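Local coordinates for uncharacterized protein (Yersinia pestis, PDB 4RGI) that is of unknown function but folds as a KTSC domain, a small alpha-beta sandwich in which two helices pack on one antiparallel sheet, at residues Thr35-Gly40 against Leu68-Gly73; Ile14-Tyr19 against Glu27-Glu32; Gln7-Ser12 against Val53-Phe58. One frame throughout, in Å; residues are numbered along the deposited sequence. Where two conformers were deposited one is given.

Contact 1 (Thr35-Gly40 against Leu68-Gly73)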
# COMPACT_ATOMS: atom_id res chain seq x y z
N THR A 35 2.06 -9.44 -3.97
CA THR A 35 2.27 -8.00 -4.09
C THR A 35 1.33 -7.35 -5.10
O THR A 35 1.17 -7.83 -6.20
CB THR A 35 3.74 -7.70 -4.47
OG1 THR A 35 4.59 -8.30 -3.49
CG2 THR A 35 4.01 -6.22 -4.52
N TYR A 36 0.70 -6.25 -4.68
CA TYR A 36 -0.24 -5.51 -5.54
C TYR A 36 0.17 -4.06 -5.70
O TYR A 36 0.69 -3.47 -4.77
CB TYR A 36 -1.64 -5.54 -4.95
CG TYR A 36 -2.35 -6.86 -5.06
CD1 TYR A 36 -1.94 -7.95 -4.32
CD2 TYR A 36 -3.44 -7.01 -5.90
CE1 TYR A 36 -2.58 -9.16 -4.42
CE2 TYR A 36 -4.08 -8.23 -6.02
CZ TYR A 36 -3.66 -9.29 -5.28
OH TYR A 36 -4.29 -10.50 -5.39
N GLN A 37 -0.13 -3.49 -6.87
CA GLN A 37 -0.01 -2.06 -7.09
C GLN A 37 -1.39 -1.43 -7.15
O GLN A 37 -2.28 -1.98 -7.78
CB GLN A 37 0.75 -1.77 -8.38
CG GLN A 37 2.18 -2.25 -8.33
CD GLN A 37 2.89 -2.05 -9.64
OE1 GLN A 37 2.26 -2.00 -10.69
NE2 GLN A 37 4.21 -1.93 -9.59
N TYR A 38 -1.53 -0.27 -6.51
CA TYR A 38 -2.77 0.50 -6.49
C TYR A 38 -2.51 1.79 -7.23
O TYR A 38 -1.54 2.49 -6.95
CB TYR A 38 -3.24 0.77 -5.06
CG TYR A 38 -3.75 -0.48 -4.39
CD1 TYR A 38 -5.11 -0.77 -4.38
CD2 TYR A 38 -2.87 -1.40 -3.83
CE1 TYR A 38 -5.59 -1.94 -3.80
CE2 TYR A 38 -3.35 -2.57 -3.24
CZ TYR A 38 -4.71 -2.83 -3.23
OH TYR A 38 -5.19 -3.99 -2.65
N LEU A 39 -3.37 2.11 -8.18
CA LEU A 39 -3.08 3.20 -9.11
C LEU A 39 -3.88 4.42 -8.75
O LEU A 39 -5.02 4.32 -8.34
CB LEU A 39 -3.39 2.78 -10.54
CG LEU A 39 -2.70 1.50 -11.00
CD1 LEU A 39 -3.05 1.26 -12.45
CD2 LEU A 39 -1.23 1.67 -10.85
N GLY A 40 -3.26 5.58 -8.90
CA GLY A 40 -3.97 6.83 -8.71
C GLY A 40 -4.21 7.13 -7.25
O GLY A 40 -5.24 7.65 -6.89
N LEU A 68 -7.97 1.28 -8.30
CA LEU A 68 -7.69 0.17 -9.21
C LEU A 68 -6.40 -0.52 -8.80
O LEU A 68 -5.40 0.14 -8.53
CB LEU A 68 -7.58 0.67 -10.65
CG LEU A 68 -7.70 -0.28 -11.83
CD1 LEU A 68 -8.02 0.55 -13.05
CD2 LEU A 68 -6.42 -1.06 -12.07
N CYS A 69 -6.42 -1.85 -8.79
CA CYS A 69 -5.21 -2.57 -8.43
C CYS A 69 -4.88 -3.70 -9.37
O CYS A 69 -5.73 -4.22 -10.10
CB CYS A 69 -5.30 -3.09 -7.00
SG CYS A 69 -6.28 -4.55 -6.76
N ARG A 70 -3.60 -4.04 -9.39
CA ARG A 70 -3.13 -5.17 -10.17
C ARG A 70 -2.08 -5.93 -9.38
O ARG A 70 -1.29 -5.34 -8.63
CB ARG A 70 -2.58 -4.70 -11.51
CG ARG A 70 -1.43 -3.74 -11.40
CD ARG A 70 -1.06 -3.16 -12.75
NE ARG A 70 0.06 -2.24 -12.61
CZ ARG A 70 0.31 -1.24 -13.45
NH1 ARG A 70 -0.49 -1.05 -14.49
NH2 ARG A 70 1.35 -0.44 -13.25
N LYS A 71 -2.09 -7.25 -9.54
CA LYS A 71 -1.12 -8.09 -8.87
C LYS A 71 0.14 -8.15 -9.73
O LYS A 71 0.07 -8.28 -10.95
CB LYS A 71 -1.68 -9.49 -8.63
CG LYS A 71 -0.82 -10.30 -7.69
CD LYS A 71 -1.35 -11.70 -7.46
CE LYS A 71 -0.48 -12.41 -6.43
NZ LYS A 71 -0.52 -13.88 -6.57
N ILE A 72 1.30 -8.04 -9.09
CA ILE A 72 2.55 -8.15 -9.85
C ILE A 72 3.32 -9.40 -9.43
O ILE A 72 3.33 -9.78 -8.26
CB ILE A 72 3.43 -6.90 -9.68
CG1 ILE A 72 3.89 -6.74 -8.24
CG2 ILE A 72 2.68 -5.66 -10.14
CD1 ILE A 72 4.89 -5.62 -8.05
N GLY A 73 3.96 -10.04 -10.41
CA GLY A 73 4.68 -11.28 -10.17
C GLY A 73 4.85 -12.10 -11.43
O GLY A 73 4.70 -11.58 -12.54
O HOH W 1 2.96 -11.16 -5.95

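Contact 2 (Ile14-Tyr19 against Glu27-Glu32)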
# COMPACT_ATOMS: atom_id res chain seq x y z
N ILE A 14 0.43 -7.22 6.35
CA ILE A 14 1.24 -6.52 5.36
C ILE A 14 2.71 -6.55 5.73
O ILE A 14 3.08 -6.33 6.88
CB ILE A 14 0.74 -5.06 5.21
CG1 ILE A 14 -0.69 -5.07 4.66
CG2 ILE A 14 1.69 -4.24 4.32
CD1 ILE A 14 -1.45 -3.74 4.76
N LEU A 15 3.56 -6.86 4.75
CA LEU A 15 5.00 -6.93 4.99
C LEU A 15 5.75 -5.64 4.66
O LEU A 15 6.67 -5.25 5.38
CB LEU A 15 5.60 -8.08 4.18
CG LEU A 15 5.20 -9.50 4.58
CD1 LEU A 15 5.72 -10.48 3.56
CD2 LEU A 15 5.75 -9.83 5.96
N SER A 16 5.37 -4.97 3.58
CA SER A 16 6.06 -3.75 3.16
C SER A 16 5.17 -2.90 2.25
O SER A 16 4.25 -3.40 1.62
CB SER A 16 7.38 -4.06 2.43
OG SER A 16 7.16 -4.80 1.24
N ILE A 17 5.47 -1.61 2.21
CA ILE A 17 4.67 -0.62 1.48
C ILE A 17 5.59 0.33 0.79
O ILE A 17 6.50 0.86 1.41
CB ILE A 17 3.75 0.18 2.42
CG1 ILE A 17 2.76 -0.73 3.15
CG2 ILE A 17 2.96 1.25 1.64
CD1 ILE A 17 2.01 -0.02 4.26
N GLY A 18 5.34 0.57 -0.50
CA GLY A 18 6.11 1.57 -1.23
C GLY A 18 5.20 2.56 -1.94
O GLY A 18 4.04 2.27 -2.17
N TYR A 19 5.74 3.73 -2.27
CA TYR A 19 4.95 4.73 -2.98
C TYR A 19 5.82 5.47 -3.98
O TYR A 19 6.95 5.87 -3.68
CB TYR A 19 4.31 5.70 -2.00
CG TYR A 19 3.40 6.72 -2.66
CD1 TYR A 19 2.16 6.36 -3.16
CD2 TYR A 19 3.80 8.04 -2.79
CE1 TYR A 19 1.33 7.30 -3.77
CE2 TYR A 19 2.97 8.99 -3.39
CZ TYR A 19 1.75 8.61 -3.89
OH TYR A 19 0.93 9.56 -4.49
N GLU A 27 2.43 0.53 -3.66
CA GLU A 27 2.72 -0.90 -3.79
C GLU A 27 2.65 -1.54 -2.41
O GLU A 27 3.29 -1.08 -1.47
CB GLU A 27 4.08 -1.12 -4.44
CG GLU A 27 4.32 -2.54 -4.92
CD GLU A 27 5.57 -2.64 -5.80
OE1 GLU A 27 5.49 -2.33 -7.01
OE2 GLU A 27 6.63 -2.99 -5.26
N ILE A 28 1.86 -2.60 -2.30
CA ILE A 28 1.67 -3.26 -1.02
C ILE A 28 2.07 -4.72 -1.14
O ILE A 28 1.54 -5.43 -1.99
CB ILE A 28 0.21 -3.19 -0.55
CG1 ILE A 28 -0.29 -1.74 -0.53
CG2 ILE A 28 0.09 -3.83 0.84
CD1 ILE A 28 -1.72 -1.61 -0.04
N GLN A 29 3.00 -5.16 -0.31
CA GLN A 29 3.32 -6.58 -0.27
C GLN A 29 2.61 -7.23 0.92
O GLN A 29 2.88 -6.89 2.07
CB GLN A 29 4.83 -6.77 -0.19
CG GLN A 29 5.26 -8.21 0.02
CD GLN A 29 6.75 -8.33 0.14
OE1 GLN A 29 7.42 -7.44 0.67
NE2 GLN A 29 7.28 -9.44 -0.35
N PHE A 30 1.70 -8.15 0.64
CA PHE A 30 0.93 -8.84 1.69
C PHE A 30 1.63 -10.11 2.18
O PHE A 30 2.41 -10.72 1.45
CB PHE A 30 -0.46 -9.19 1.17
CG PHE A 30 -1.30 -7.99 0.81
CD1 PHE A 30 -1.33 -7.50 -0.48
CD2 PHE A 30 -2.05 -7.36 1.78
CE1 PHE A 30 -2.11 -6.40 -0.79
CE2 PHE A 30 -2.82 -6.26 1.48
CZ PHE A 30 -2.84 -5.78 0.20
N ARG A 31 1.35 -10.52 3.41
CA ARG A 31 1.99 -11.71 3.97
C ARG A 31 1.73 -12.98 3.15
O ARG A 31 2.68 -13.64 2.72
CB ARG A 31 1.53 -11.95 5.40
CG ARG A 31 2.12 -10.98 6.39
CD ARG A 31 2.26 -11.60 7.75
NE ARG A 31 2.95 -10.69 8.65
CZ ARG A 31 4.22 -10.82 9.02
NH1 ARG A 31 4.94 -11.85 8.58
NH2 ARG A 31 4.76 -9.94 9.85
N GLU A 32 0.45 -13.30 2.95
CA GLU A 32 0.03 -14.54 2.31
C GLU A 32 -0.33 -14.34 0.82
O GLU A 32 -0.21 -15.27 0.02
CB GLU A 32 -1.16 -15.17 3.09
CG GLU A 32 -2.28 -15.80 2.22
CD GLU A 32 -3.42 -16.46 3.03
OE1 GLU A 32 -3.58 -17.70 2.94
OE2 GLU A 32 -4.18 -15.75 3.73

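Contact 3 (Gln7-Ser12 against Val53-Phe58). With SO4 (sulfate ion), chain B; GOL (glycerol), chain C.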
# COMPACT_ATOMS: atom_id res chain seq x y z
N GLN A 7 9.13 -0.00 1.91
CA GLN A 7 9.63 0.06 3.28
C GLN A 7 9.00 -1.06 4.08
O GLN A 7 7.79 -1.24 4.02
CB GLN A 7 9.28 1.38 3.95
CG GLN A 7 9.71 2.62 3.21
CD GLN A 7 9.31 3.88 3.96
OE1 GLN A 7 8.20 4.38 3.81
NE2 GLN A 7 10.23 4.38 4.78
N PRO A 8 9.80 -1.81 4.83
CA PRO A 8 9.17 -2.84 5.68
C PRO A 8 8.29 -2.22 6.76
O PRO A 8 8.62 -1.14 7.24
CB PRO A 8 10.36 -3.57 6.29
CG PRO A 8 11.49 -3.30 5.35
CD PRO A 8 11.26 -1.92 4.83
N VAL A 9 7.18 -2.87 7.10
CA VAL A 9 6.31 -2.41 8.19
C VAL A 9 5.96 -3.59 9.09
O VAL A 9 6.14 -4.75 8.72
CB VAL A 9 5.00 -1.77 7.66
CG1 VAL A 9 5.29 -0.55 6.82
CG2 VAL A 9 4.19 -2.77 6.86
N SER A 10 5.44 -3.29 10.28
CA SER A 10 4.98 -4.35 11.18
C SER A 10 3.47 -4.44 11.10
O SER A 10 2.76 -3.47 11.38
CB SER A 10 5.43 -4.10 12.62
OG SER A 10 4.99 -5.14 13.47
N SER A 11 2.98 -5.61 10.70
CA SER A 11 1.56 -5.81 10.47
C SER A 11 1.29 -7.30 10.37
O SER A 11 2.12 -8.04 9.86
CB SER A 11 1.09 -5.11 9.19
OG SER A 11 -0.22 -5.53 8.84
N SER A 12 0.12 -7.73 10.82
CA SER A 12 -0.24 -9.13 10.73
C SER A 12 -0.59 -9.51 9.28
O SER A 12 -0.64 -10.68 8.93
CB SER A 12 -1.41 -9.46 11.66
OG SER A 12 -2.61 -8.84 11.25
N VAL A 53 -2.09 3.51 13.09
CA VAL A 53 -1.91 2.56 14.17
C VAL A 53 -1.92 1.12 13.64
O VAL A 53 -1.03 0.32 13.95
CB VAL A 53 -3.03 2.74 15.23
CG1 VAL A 53 -3.07 1.57 16.18
CG2 VAL A 53 -2.86 4.04 15.97
N SER A 54 -2.92 0.80 12.82
CA SER A 54 -3.08 -0.52 12.21
C SER A 54 -3.03 -0.44 10.68
O SER A 54 -3.93 0.14 10.08
CB SER A 54 -4.41 -1.14 12.62
OG SER A 54 -4.63 -2.36 11.92
N LYS A 55 -2.00 -1.02 10.06
CA LYS A 55 -1.90 -0.98 8.59
C LYS A 55 -3.07 -1.76 7.99
O LYS A 55 -3.62 -1.38 6.95
CB LYS A 55 -0.56 -1.55 8.10
CG LYS A 55 0.69 -0.84 8.63
CD LYS A 55 0.80 0.57 8.10
CE LYS A 55 2.12 1.20 8.51
NZ LYS A 55 2.10 1.66 9.93
N GLY A 56 -3.44 -2.86 8.63
CA GLY A 56 -4.58 -3.63 8.16
C GLY A 56 -5.88 -2.86 8.16
O GLY A 56 -6.63 -2.89 7.18
N ARG A 57 -6.16 -2.16 9.25
CA ARG A 57 -7.40 -1.39 9.36
C ARG A 57 -7.43 -0.28 8.34
O ARG A 57 -8.47 -0.02 7.72
CB ARG A 57 -7.57 -0.80 10.76
CG ARG A 57 -8.83 0.06 10.88
CD ARG A 57 -9.01 0.68 12.27
NE ARG A 57 -10.04 1.72 12.27
CZ ARG A 57 -11.32 1.49 12.54
NH1 ARG A 57 -11.73 0.26 12.84
NH2 ARG A 57 -12.19 2.49 12.50
N PHE A 58 -6.29 0.38 8.17
CA PHE A 58 -6.21 1.48 7.21
C PHE A 58 -6.37 0.93 5.80
O PHE A 58 -7.10 1.50 4.99
CB PHE A 58 -4.90 2.25 7.33
CG PHE A 58 -4.85 3.48 6.46
CD1 PHE A 58 -4.47 3.38 5.13
CD2 PHE A 58 -5.19 4.70 6.97
CE1 PHE A 58 -4.43 4.50 4.32
CE2 PHE A 58 -5.15 5.83 6.17
CZ PHE A 58 -4.77 5.72 4.84
S SO4 B . -2.49 -5.29 11.56
O1 SO4 B . -3.22 -6.25 10.76
O2 SO4 B . -1.46 -6.00 12.30
O3 SO4 B . -1.88 -4.32 10.65
O4 SO4 B . -3.40 -4.61 12.50
C1 GOL C . 6.06 2.27 11.21
O1 GOL C . 4.86 2.43 10.49
C2 GOL C . 6.71 0.96 10.81
O2 GOL C . 7.98 0.85 11.41
C3 GOL C . 5.87 -0.22 11.28
O3 GOL C . 4.70 -0.27 10.50
O HOH W 2 -0.02 -2.62 11.66

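Contact 1 (Thr35-Gly40 against Leu68-Gly73)
The tight part of this contact is the packing of C69 on the buried Y38. CB of C69 sits over one face of the Y38 ring, displaced toward its rim, and comes within 3.4 Å of CE1 of Y38. This is a CH-pi contact. The C69 torsion (chi1 78°) places SG between the backbone N and the carbonyl carbon, the crowded position. From there the sulfur meets both tyrosine rings obliquely, with SG of C69 3.9 Å from CD2 of Y36. K71 makes a second CH-pi contact and leads out to the loose side. Its CB lies over one face of Y36, 3.8 Å from CE2 of that ring. Its extended chain then passes obliquely by the phenol oxygen, and the amino end leads away from the 35-40 strand.

The strands are the last neighbours in the five-stranded antiparallel sheet of the domain, and 69-72 is one of its outermost strands. Y36/K71 and Y38/C69 are non-hydrogen-bonded pairs. Q37/R70, between them, is a hydrogen-bonded pair. Q37 N donates to R70 O at 2.8 Å, nearly along the C=O axis, and R70 N donates back to Q37 O. I72 N donates almost straight to T35 O, and one water joins T35 N to I72 O.

R70, like K71, is on the solvent side. OE1 of Q37 accepts from NE of R70 at 2.9 Å and from NH2 of R70 at 3.1 Å. It lies in the guanidinium plane, but the amide is turned 45° from that plane. NH2 therefore sits above the amide plane. NE2 of Q37 donates to OE1 of E27, so with R70 on OE1 of Q37 both ends of the amide are held and its flip is set. CG2 of I72 packs on CD of Q37 at 3.7 Å. Over one face of the exposed guanidinium lies CD2 of L39.

Contact 2 (Ile14-Tyr19 against Glu27-Glu32)
A classic beta bulge interrupts this strand pair. L15 and S16 both face Q29, and their amides share one acceptor. L15 N reaches Q29 O at 2.8 Å, nearly along the C=O axis. S16 N gives only a weak, long bond to the same oxygen. L15 has helix-like backbone angles (psi -40°), and the register shifts by one between I14/F30 and S16/Q29.

Beyond the bulge the pairing is regular. Q29 N donates to S16 O, and G18 and E27 exchange two bonds, both of 2.8 Å between the N of one and the O of the other. The strands form the beta hairpin 14-20/25-30 at the middle of the sheet.

The S16 torsion (chi1 62°) puts OG in the crowded position. From there it donates to OE1 of Q29 at 2.7 Å, in the amide plane and on a lone pair. The hydroxyl takes part in two bonds, donating to Q29 and accepting from NE of R6.

On the other face, CG2 of I14 meets CG2 of I28 at 3.9 Å. CG1 of I14 lies alongside the F30 ring and meets it obliquely. The helices 43-51 and 55-63 cover this face through F49 and F59. Past the end of strand 25-30, where R31 is exposed, CD2 of L15 stands over one face of the R31 guanidinium, 3.4 Å from NH1 of R31. NE of R31 bonds to S11 O.

Contact 3 (Gln7-Ser12 against Val53-Phe58)
S11 and S54 both hold OG anti to the backbone N (chi1 169° and 174°), while S12 turns OG into the crowded position between N and the carbonyl carbon (chi1 68°). These torsions bring all three hydroxyls onto one sulfate, in an anion site at the N terminus of helix 55-63. S54 is the N-cap of that helix. Its OG accepts from R57 N and donates to O4 of the sulfate at 2.6 Å, so one hydroxyl serves both cap and anion.

The two segments touch each other lightly. The V9 and K55 side chains cross obliquely, CG1 of V9 4.0 Å from CE of K55, and CB of K55 lies beside OG of S11. Most of the junction runs through the sulfate. S12 grips it with two groups, N to O2 and OG to O1. OG of S11 also accepts from R13 N and I14 N, which positions it. S11 and S12 supply one wall of the site and the first turn of the helix supplies the other. G56 has no side chain, and O1 of the sulfate lies close to the place a CB would take. The helix end would probably add a favourable dipole for a negative group. The sulfate is probably from the crystallisation liquor, yet it may mark a natural binding spot for an anion.

K55 is bent at chi2 and chi4. This turns NZ back toward the C-terminal end of helix 43-51, where it bonds to M50 O. NZ of K55 also donates to O1 of a glycerol at 2.9 Å, and S10 N reaches O3 of the same glycerol. A water joins S10 O to K55 N and to O3 of the sulfate. Sulfate O3 takes three bonds here: from the water, from OG of S11 at 2.7 Å and from G56 N at 2.9 Å.

From the N terminus, segment 7-12 opens contact 3. The hairpin of contact 2 opens and closes next, nested inside that loop. Segment 35-40 then opens contact 1. Helix 43-51 follows, and 53-58 closes contact 3 at the start of helix 55-63. Segment 68-73 closes contact 1 last, so contacts 1 and 3 cross, with centres about 17 Å apart. Contact 2 lies between them in the sheet. Its strand 25-30 joins contact 1 through I28 and Y36, and its strand 14-20 joins contact 3 through L15 and V9. Contact 1 ties the C-terminal strand to the sheet; contact 3 brings the loop after edge strand 7-8 to the start of helix 55-63.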